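Alpha-L-rhamnosidase (Streptomyces avermitilis, PDB 3W5M) hydrolyses terminal non-reducing alpha-L-rhamnose residues, releasing L-rhamnose from citrus flavonoids and from the arabinogalactan-protein gum arabic. Local coordinates at residues A[592-600]-A[653-661]; A[705-713]-A[934-942]. All coordinates share one frame; numbering follows the deposited sequence.

Interaction 1: residues A[592-600]-A[653-661]; sequences MHTSAPFTF and YTMESARFL
Thr654 O takes two donors: Thr599 N at 2.8 Å, from well above the carbonyl plane, and a water that also donates to Phe600 O. Residues 592-600, the end of strand 587-594 of a beta-sandwich and the loop after it, run beside the turn joining helices 641-654 and 658-671 of the (alpha/alpha)6-barrel, and a single beta bridge pairs Phe598 with Met655. Glu656 N completes the bridge by donating to Pro597 O almost straight along the C=O axis. One residue before Thr654, Tyr653 O accepts from Thr599 OG1 at 2.7 Å; with chi1 at 51° the hydroxyl sits between the backbone N and the carbonyl carbon, tucked against the helix end. Beyond it, the edge of the Tyr653 ring meets the face of Phe600 in an offset edge-to-face pair, planes at 87°.

Met655 makes a Met-aromatic contact with Phe598, SD lying 4.5 Å from the ring centroid. Its chain bends at chi3 (74°), carrying CE over one face of that ring and on toward Ala596 O.

At the other end Arg659 NH2 donates to Ser595 O, while NE and NH2 both hold Glu656 OE1 in a salt bridge, all near the guanidinium plane. A leucine in its place would probably leave the Glu656 carboxylate without its charged mate and Ser595 O without this donor. Glu656 OE2 also caps the following helix, accepting from Arg659 N at 3.0 Å.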
loop_
_atom_site.group_PDB
_atom_site.type_symbol
_atom_site.label_atom_id
_atom_site.label_comp_id
_atom_site.label_asym_id
_atom_site.label_seq_id
_atom_site.Cartn_x
_atom_site.Cartn_y
_atom_site.Cartn_z
ATOM N N MET A 592 -2.997 4.077 9.323
ATOM C CA MET A 592 -1.661 3.550 9.064
ATOM C C MET A 592 -1.226 3.783 7.639
ATOM O O MET A 592 -2.004 3.540 6.736
ATOM C CB MET A 592 -1.660 2.046 9.274
ATOM C CG MET A 592 -1.829 1.676 10.724
ATOM S SD MET A 592 -2.003 -0.116 10.916
ATOM C CE MET A 592 -2.566 -0.135 12.632
ATOM N N HIS A 593 0.023 4.221 7.459
ATOM C CA HIS A 593 0.619 4.364 6.109
ATOM C C HIS A 593 2.116 4.516 6.233
ATOM O O HIS A 593 2.667 4.547 7.344
ATOM C CB HIS A 593 0.001 5.551 5.309
ATOM C CG HIS A 593 -0.025 6.860 6.037
ATOM N ND1 HIS A 593 1.093 7.657 6.192
ATOM C CD2 HIS A 593 -1.060 7.553 6.582
ATOM C CE1 HIS A 593 0.754 8.762 6.841
ATOM N NE2 HIS A 593 -0.547 8.726 7.079
ATOM N N THR A 594 2.798 4.561 5.088
ATOM C CA THR A 594 4.224 4.843 5.103
ATOM C C THR A 594 4.599 6.086 5.941
ATOM O O THR A 594 3.903 7.117 5.916
ATOM C CB THR A 594 4.789 4.931 3.672
ATOM O OG1 THR A 594 6.226 5.003 3.739
ATOM C CG2 THR A 594 4.257 6.124 2.932
ATOM N N SER A 595 5.701 5.986 6.691
ATOM C CA SER A 595 6.120 7.076 7.569
ATOM C C SER A 595 6.865 8.077 6.734
ATOM O O SER A 595 8.097 8.047 6.655
ATOM C CB SER A 595 6.967 6.554 8.748
ATOM O OG SER A 595 7.944 5.571 8.319
ATOM N N ALA A 596 6.110 8.936 6.051
ATOM C CA ALA A 596 6.684 10.033 5.279
ATOM C C ALA A 596 5.860 11.261 5.599
ATOM O O ALA A 596 4.656 11.139 5.831
ATOM C CB ALA A 596 6.637 9.718 3.776
ATOM N N PRO A 597 6.496 12.448 5.650
ATOM C CA PRO A 597 5.772 13.670 5.991
ATOM C C PRO A 597 4.848 14.139 4.865
ATOM O O PRO A 597 5.101 13.858 3.684
ATOM C CB PRO A 597 6.890 14.715 6.190
ATOM C CG PRO A 597 8.104 14.149 5.518
ATOM C CD PRO A 597 7.954 12.661 5.508
ATOM N N PHE A 598 3.774 14.843 5.238
ATOM C CA PHE A 598 2.978 15.569 4.246
ATOM C C PHE A 598 3.724 16.840 3.872
ATOM O O PHE A 598 4.330 17.477 4.713
ATOM C CB PHE A 598 1.573 15.876 4.797
ATOM C CG PHE A 598 0.751 14.638 4.986
ATOM C CD1 PHE A 598 0.824 13.918 6.187
ATOM C CD2 PHE A 598 -0.020 14.140 3.937
ATOM C CE1 PHE A 598 0.112 12.727 6.326
ATOM C CE2 PHE A 598 -0.747 12.957 4.080
ATOM C CZ PHE A 598 -0.675 12.254 5.280
ATOM N N THR A 599 3.714 17.190 2.592
ATOM C CA THR A 599 4.615 18.235 2.128
ATOM C C THR A 599 3.905 19.340 1.344
ATOM O O THR A 599 4.566 20.166 0.705
ATOM C CB THR A 599 5.732 17.643 1.233
ATOM O OG1 THR A 599 5.134 16.824 0.226
ATOM C CG2 THR A 599 6.724 16.791 2.086
ATOM N N PHE A 600 2.577 19.382 1.390
ATOM C CA PHE A 600 1.866 20.462 0.704
ATOM C C PHE A 600 0.655 20.947 1.466
ATOM O O PHE A 600 -0.335 20.214 1.602
ATOM C CB PHE A 600 1.447 20.053 -0.722
ATOM C CG PHE A 600 1.262 21.233 -1.656
ATOM C CD1 PHE A 600 0.056 21.928 -1.710
ATOM C CD2 PHE A 600 2.315 21.664 -2.477
ATOM C CE1 PHE A 600 -0.098 23.018 -2.562
ATOM C CE2 PHE A 600 2.152 22.747 -3.326
ATOM C CZ PHE A 600 0.946 23.422 -3.365
ATOM N N TYR A 653 3.765 16.146 -4.840
ATOM C CA TYR A 653 3.491 17.399 -4.152
ATOM C C TYR A 653 3.091 17.130 -2.697
ATOM O O TYR A 653 3.597 17.773 -1.763
ATOM C CB TYR A 653 2.337 18.148 -4.831
ATOM C CG TYR A 653 2.667 19.041 -6.026
ATOM C CD1 TYR A 653 3.140 20.350 -5.845
ATOM C CD2 TYR A 653 2.420 18.617 -7.312
ATOM C CE1 TYR A 653 3.401 21.188 -6.942
ATOM C CE2 TYR A 653 2.673 19.450 -8.413
ATOM C CZ TYR A 653 3.155 20.735 -8.216
ATOM O OH TYR A 653 3.389 21.565 -9.321
ATOM N N THR A 654 2.179 16.188 -2.499
ATOM C CA THR A 654 1.468 16.137 -1.223
ATOM C C THR A 654 2.158 15.356 -0.102
ATOM O O THR A 654 1.940 15.675 1.052
ATOM C CB THR A 654 0.034 15.674 -1.401
ATOM O OG1 THR A 654 0.032 14.670 -2.405
ATOM C CG2 THR A 654 -0.841 16.855 -1.890
ATOM N N MET A 655 2.982 14.362 -0.433
ATOM C CA MET A 655 3.823 13.694 0.582
ATOM C C MET A 655 5.220 13.530 0.016
ATOM O O MET A 655 5.404 13.513 -1.213
ATOM C CB MET A 655 3.302 12.300 0.901
ATOM C CG MET A 655 1.922 12.271 1.509
ATOM S SD MET A 655 1.302 10.601 1.806
ATOM C CE MET A 655 2.259 10.051 3.235
ATOM N N GLU A 656 6.202 13.444 0.901
ATOM C CA GLU A 656 7.536 13.039 0.478
ATOM C C GLU A 656 7.412 11.605 -0.050
ATOM O O GLU A 656 7.211 10.661 0.701
ATOM C CB GLU A 656 8.554 13.152 1.612
ATOM C CG GLU A 656 9.974 12.762 1.167
ATOM C CD GLU A 656 10.312 11.295 1.424
ATOM O OE1 GLU A 656 10.333 10.886 2.607
ATOM O OE2 GLU A 656 10.578 10.525 0.450
ATOM N N SER A 657 7.483 11.465 -1.372
ATOM C CA SER A 657 7.197 10.202 -2.039
ATOM C C SER A 657 8.451 9.581 -2.644
ATOM O O SER A 657 8.379 8.502 -3.238
ATOM C CB SER A 657 6.116 10.405 -3.134
ATOM O OG SER A 657 4.885 10.815 -2.538
ATOM N N ALA A 658 9.617 10.211 -2.427
ATOM C CA ALA A 658 10.858 9.700 -3.018
ATOM C C ALA A 658 11.264 8.328 -2.505
ATOM O O ALA A 658 11.526 7.430 -3.286
ATOM C CB ALA A 658 11.992 10.692 -2.829
ATOM N N ARG A 659 11.355 8.146 -1.187
ATOM C CA ARG A 659 11.767 6.845 -0.703
ATOM C C ARG A 659 10.709 5.786 -1.092
ATOM O O ARG A 659 11.060 4.653 -1.459
ATOM C CB ARG A 659 11.921 6.872 0.818
ATOM C CG ARG A 659 13.109 7.707 1.332
ATOM C CD ARG A 659 13.088 7.703 2.871
ATOM N NE ARG A 659 11.908 8.438 3.336
ATOM C CZ ARG A 659 11.218 8.142 4.450
ATOM N NH1 ARG A 659 11.579 7.137 5.234
ATOM N NH2 ARG A 659 10.138 8.861 4.758
ATOM N N PHE A 660 9.422 6.156 -1.001
ATOM C CA PHE A 660 8.335 5.187 -1.219
ATOM C C PHE A 660 8.331 4.702 -2.669
ATOM O O PHE A 660 8.290 3.500 -2.921
ATOM C CB PHE A 660 6.961 5.795 -0.877
ATOM C CG PHE A 660 5.851 4.763 -0.742
ATOM C CD1 PHE A 660 5.799 3.891 0.372
ATOM C CD2 PHE A 660 4.864 4.664 -1.716
ATOM C CE1 PHE A 660 4.774 2.949 0.497
ATOM C CE2 PHE A 660 3.839 3.724 -1.604
ATOM C CZ PHE A 660 3.793 2.868 -0.490
ATOM N N LEU A 661 8.386 5.641 -3.604
ATOM C CA LEU A 661 8.362 5.256 -5.025
ATOM C C LEU A 661 9.700 4.751 -5.546
ATOM O O LEU A 661 9.713 3.929 -6.445
ATOM C CB LEU A 661 7.757 6.365 -5.912
ATOM C CG LEU A 661 6.329 6.660 -5.454
ATOM C CD1 LEU A 661 5.863 7.886 -6.221
ATOM C CD2 LEU A 661 5.383 5.467 -5.637
HETATM O O HOH W 1 10.485 6.748 7.977
HETATM O O HOH W 2 -0.248 17.330 1.941
#

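Interaction 2: residues A[705-713]-A[934-942]; sequences ALYQAYGDR and APGRAGYRQ
Gly939 N donates to Gln708 O at 2.8 Å, reaching the carbonyl from above its plane and tying the C-terminal end of helix 698-710 to the turn at 937-940. Beside this bond the Ala938 methyl lies over one face of the Tyr707 ring, a CH-pi contact with CB 3.8 Å from the centroid; CG of Tyr707, anti to the backbone N (chi1 180°), carries the ring there. Gly939 CA makes a CA-H...O contact with Ala709 O at 3.6 Å, and the edge of the Tyr940 ring meets the same oxygen through CD1.

Two glycines allow this close approach. Gly711, leaving the helix with positive phi, brings its N to 3.4 Å from Gly939 CA; Gly939 also has positive phi, and its bare CA suits the tight fit. Gln708, bent at chi2 (-65°), turns OE1 toward Pro935 and NE2 toward the Ala938 methyl, and a water donates to both Gln708 OE1 and Pro935 O.

Further out, Pro935 CB lies over the centre of the Tyr940 ring, Tyr940 N bonds to Arg937 O within the turn, and the Tyr707 hydroxyl is hydrogen-bonded to Glu777 OE1. The barrel helix is thus joined to the C-terminal beta-domain, away from the annotated sites. With one direct conventional hydrogen bond, C-H contacts and a water bridge, and no salt bridge between the segments, the joint probably depends more on close fit than on charge.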
loop_
_atom_site.group_PDB
_atom_site.type_symbol
_atom_site.label_atom_id
_atom_site.label_comp_id
_atom_site.label_asym_id
_atom_site.label_seq_id
_atom_site.Cartn_x
_atom_site.Cartn_y
_atom_site.Cartn_z
ATOM N N ALA A 705 8.722 11.646 -13.004
ATOM C CA ALA A 705 7.985 12.438 -12.031
ATOM C C ALA A 705 8.826 12.698 -10.757
ATOM O O ALA A 705 8.831 13.818 -10.249
ATOM C CB ALA A 705 6.632 11.774 -11.716
ATOM N N LEU A 706 9.560 11.694 -10.276
ATOM C CA LEU A 706 10.432 11.883 -9.089
ATOM C C LEU A 706 11.569 12.835 -9.427
ATOM O O LEU A 706 11.912 13.703 -8.659
ATOM C CB LEU A 706 10.998 10.569 -8.567
ATOM C CG LEU A 706 10.044 9.481 -8.040
ATOM C CD1 LEU A 706 10.744 8.187 -7.643
ATOM C CD2 LEU A 706 9.216 9.994 -6.845
ATOM N N TYR A 707 12.105 12.714 -10.625
ATOM C CA TYR A 707 13.147 13.641 -11.027
ATOM C C TYR A 707 12.663 15.107 -11.070
ATOM O O TYR A 707 13.334 16.011 -10.543
ATOM C CB TYR A 707 13.778 13.202 -12.345
ATOM C CG TYR A 707 14.851 14.153 -12.764
ATOM C CD1 TYR A 707 16.058 14.209 -12.042
ATOM C CD2 TYR A 707 14.678 15.016 -13.842
ATOM C CE1 TYR A 707 17.066 15.085 -12.406
ATOM C CE2 TYR A 707 15.692 15.893 -14.218
ATOM C CZ TYR A 707 16.874 15.917 -13.484
ATOM O OH TYR A 707 17.907 16.779 -13.809
ATOM N N GLN A 708 11.509 15.352 -11.683
ATOM C CA GLN A 708 10.900 16.674 -11.685
ATOM C C GLN A 708 10.654 17.244 -10.270
ATOM O O GLN A 708 10.957 18.418 -9.994
ATOM C CB GLN A 708 9.598 16.652 -12.491
ATOM C CG GLN A 708 9.881 16.514 -13.973
ATOM C CD GLN A 708 10.629 17.733 -14.494
ATOM O OE1 GLN A 708 10.175 18.869 -14.320
ATOM N NE2 GLN A 708 11.789 17.509 -15.092
ATOM N N ALA A 709 10.126 16.415 -9.366
ATOM C CA ALA A 709 9.796 16.902 -8.023
ATOM C C ALA A 709 11.006 17.071 -7.130
ATOM O O ALA A 709 11.066 18.028 -6.324
ATOM C CB ALA A 709 8.771 15.988 -7.340
ATOM N N TYR A 710 11.960 16.157 -7.249
ATOM C CA TYR A 710 13.050 16.081 -6.262
ATOM C C TYR A 710 14.418 16.382 -6.875
ATOM O O TYR A 710 15.367 16.672 -6.151
ATOM C CB TYR A 710 13.077 14.740 -5.507
ATOM C CG TYR A 710 11.764 14.463 -4.832
ATOM C CD1 TYR A 710 11.350 15.226 -3.737
ATOM C CD2 TYR A 710 10.926 13.444 -5.290
ATOM C CE1 TYR A 710 10.125 14.983 -3.122
ATOM C CE2 TYR A 710 9.700 13.198 -4.687
ATOM C CZ TYR A 710 9.302 13.962 -3.596
ATOM O OH TYR A 710 8.050 13.721 -3.011
ATOM N N GLY A 711 14.515 16.337 -8.202
ATOM C CA GLY A 711 15.824 16.515 -8.833
ATOM C C GLY A 711 16.707 15.308 -8.588
ATOM O O GLY A 711 17.938 15.414 -8.680
ATOM N N ASP A 712 16.089 14.154 -8.294
ATOM C CA ASP A 712 16.812 12.935 -7.932
ATOM C C ASP A 712 17.439 12.262 -9.150
ATOM O O ASP A 712 16.753 11.502 -9.850
ATOM C CB ASP A 712 15.848 11.946 -7.249
ATOM C CG ASP A 712 16.558 10.797 -6.576
ATOM O OD1 ASP A 712 17.530 10.252 -7.142
ATOM O OD2 ASP A 712 16.131 10.413 -5.453
ATOM N N ARG A 713 18.733 12.515 -9.394
ATOM C CA ARG A 713 19.406 11.951 -10.578
ATOM C C ARG A 713 19.625 10.460 -10.436
ATOM O O ARG A 713 19.650 9.756 -11.418
ATOM C CB ARG A 713 20.754 12.666 -10.905
ATOM C CG ARG A 713 20.571 14.150 -11.246
ATOM C CD ARG A 713 21.886 14.914 -11.401
ATOM N NE ARG A 713 22.453 14.804 -12.750
ATOM C CZ ARG A 713 23.468 14.004 -13.079
ATOM N NH1 ARG A 713 24.028 13.227 -12.170
ATOM N NH2 ARG A 713 23.920 13.970 -14.320
ATOM N N ALA A 934 5.306 25.384 -9.218
ATOM C CA ALA A 934 5.635 24.338 -10.196
ATOM C C ALA A 934 7.133 24.386 -10.463
ATOM O O ALA A 934 7.728 25.419 -10.290
ATOM C CB ALA A 934 4.859 24.542 -11.493
ATOM N N PRO A 935 7.748 23.259 -10.838
ATOM C CA PRO A 935 9.212 23.342 -11.009
ATOM C C PRO A 935 9.615 23.868 -12.395
ATOM O O PRO A 935 9.282 23.251 -13.395
ATOM C CB PRO A 935 9.666 21.899 -10.821
ATOM C CG PRO A 935 8.485 21.058 -11.191
ATOM C CD PRO A 935 7.245 21.868 -10.922
ATOM N N GLY A 936 10.320 24.999 -12.436
ATOM C CA GLY A 936 10.926 25.504 -13.683
ATOM C C GLY A 936 12.167 24.723 -14.089
ATOM O O GLY A 936 12.436 24.517 -15.279
ATOM N N ARG A 937 12.938 24.299 -13.096
ATOM C CA ARG A 937 13.997 23.328 -13.316
ATOM C C ARG A 937 13.765 22.175 -12.340
ATOM O O ARG A 937 13.141 22.367 -11.296
ATOM C CB ARG A 937 15.382 23.940 -13.069
ATOM C CG ARG A 937 15.858 24.910 -14.151
ATOM C CD ARG A 937 17.233 25.486 -13.790
ATOM N NE ARG A 937 18.205 24.423 -13.483
ATOM C CZ ARG A 937 19.279 24.557 -12.702
ATOM N NH1 ARG A 937 19.570 25.717 -12.117
ATOM N NH2 ARG A 937 20.064 23.512 -12.503
ATOM N N ALA A 938 14.268 20.993 -12.683
ATOM C CA ALA A 938 14.027 19.793 -11.900
ATOM C C ALA A 938 14.388 20.000 -10.440
ATOM O O ALA A 938 15.417 20.623 -10.097
ATOM C CB ALA A 938 14.766 18.601 -12.471
ATOM N N GLY A 939 13.508 19.512 -9.580
ATOM C CA GLY A 939 13.710 19.616 -8.139
ATOM C C GLY A 939 13.485 21.003 -7.578
ATOM O O GLY A 939 13.870 21.271 -6.441
ATOM N N TYR A 940 12.854 21.894 -8.355
ATOM C CA TYR A 940 12.551 23.262 -7.912
ATOM C C TYR A 940 13.802 24.128 -7.683
ATOM O O TYR A 940 13.754 25.102 -6.913
ATOM C CB TYR A 940 11.650 23.289 -6.667
ATOM C CG TYR A 940 10.286 22.723 -6.910
ATOM C CD1 TYR A 940 10.065 21.342 -6.900
ATOM C CD2 TYR A 940 9.205 23.575 -7.170
ATOM C CE1 TYR A 940 8.800 20.812 -7.158
ATOM C CE2 TYR A 940 7.941 23.065 -7.418
ATOM C CZ TYR A 940 7.740 21.693 -7.415
ATOM O OH TYR A 940 6.466 21.204 -7.670
ATOM N N ARG A 941 14.905 23.775 -8.340
ATOM C CA ARG A 941 16.081 24.650 -8.384
ATOM C C ARG A 941 15.676 26.033 -8.899
ATOM O O ARG A 941 16.243 27.054 -8.495
ATOM C CB ARG A 941 17.176 24.056 -9.276
ATOM C CG ARG A 941 18.540 24.679 -9.029
ATOM C CD ARG A 941 18.818 24.744 -7.532
ATOM N NE ARG A 941 20.062 25.440 -7.219
ATOM C CZ ARG A 941 21.269 24.887 -7.293
ATOM N NH1 ARG A 941 21.418 23.624 -7.673
ATOM N NH2 ARG A 941 22.335 25.605 -6.989
ATOM N N GLN A 942 14.714 26.040 -9.815
ATOM C CA GLN A 942 13.988 27.237 -10.198
ATOM C C GLN A 942 12.529 26.873 -9.981
ATOM O O GLN A 942 12.101 25.783 -10.378
ATOM C CB GLN A 942 14.182 27.593 -11.684
ATOM C CG GLN A 942 13.541 28.924 -12.033
ATOM C CD GLN A 942 13.259 29.109 -13.521
ATOM O OE1 GLN A 942 12.755 28.204 -14.206
ATOM N NE2 GLN A 942 13.565 30.297 -14.023
HETATM O O HOH W 3 11.504 21.247 -14.468
#

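How the interactions relate
From the N terminus, the chain leaves strand 587-594 and, after 52 intervening residues that include helix 607-622 and most of helix 641-654, returns to close interaction 1. Interaction 2 opens later, on helix 698-710, and closes a much longer loop of 220 residues, about half of them helical, at residues 934-942. The two loops therefore follow in series, neither nesting nor crossing. The first ties the linker entering the barrel to its early helices; the second ties a barrel helix to the C-terminal beta-domain. Their centres lie 16 Å apart, and they touch directly: Tyr710 OH probably hydrogen-bonds Ser657 N at 2.8 Å, and Tyr940 packs on Tyr653.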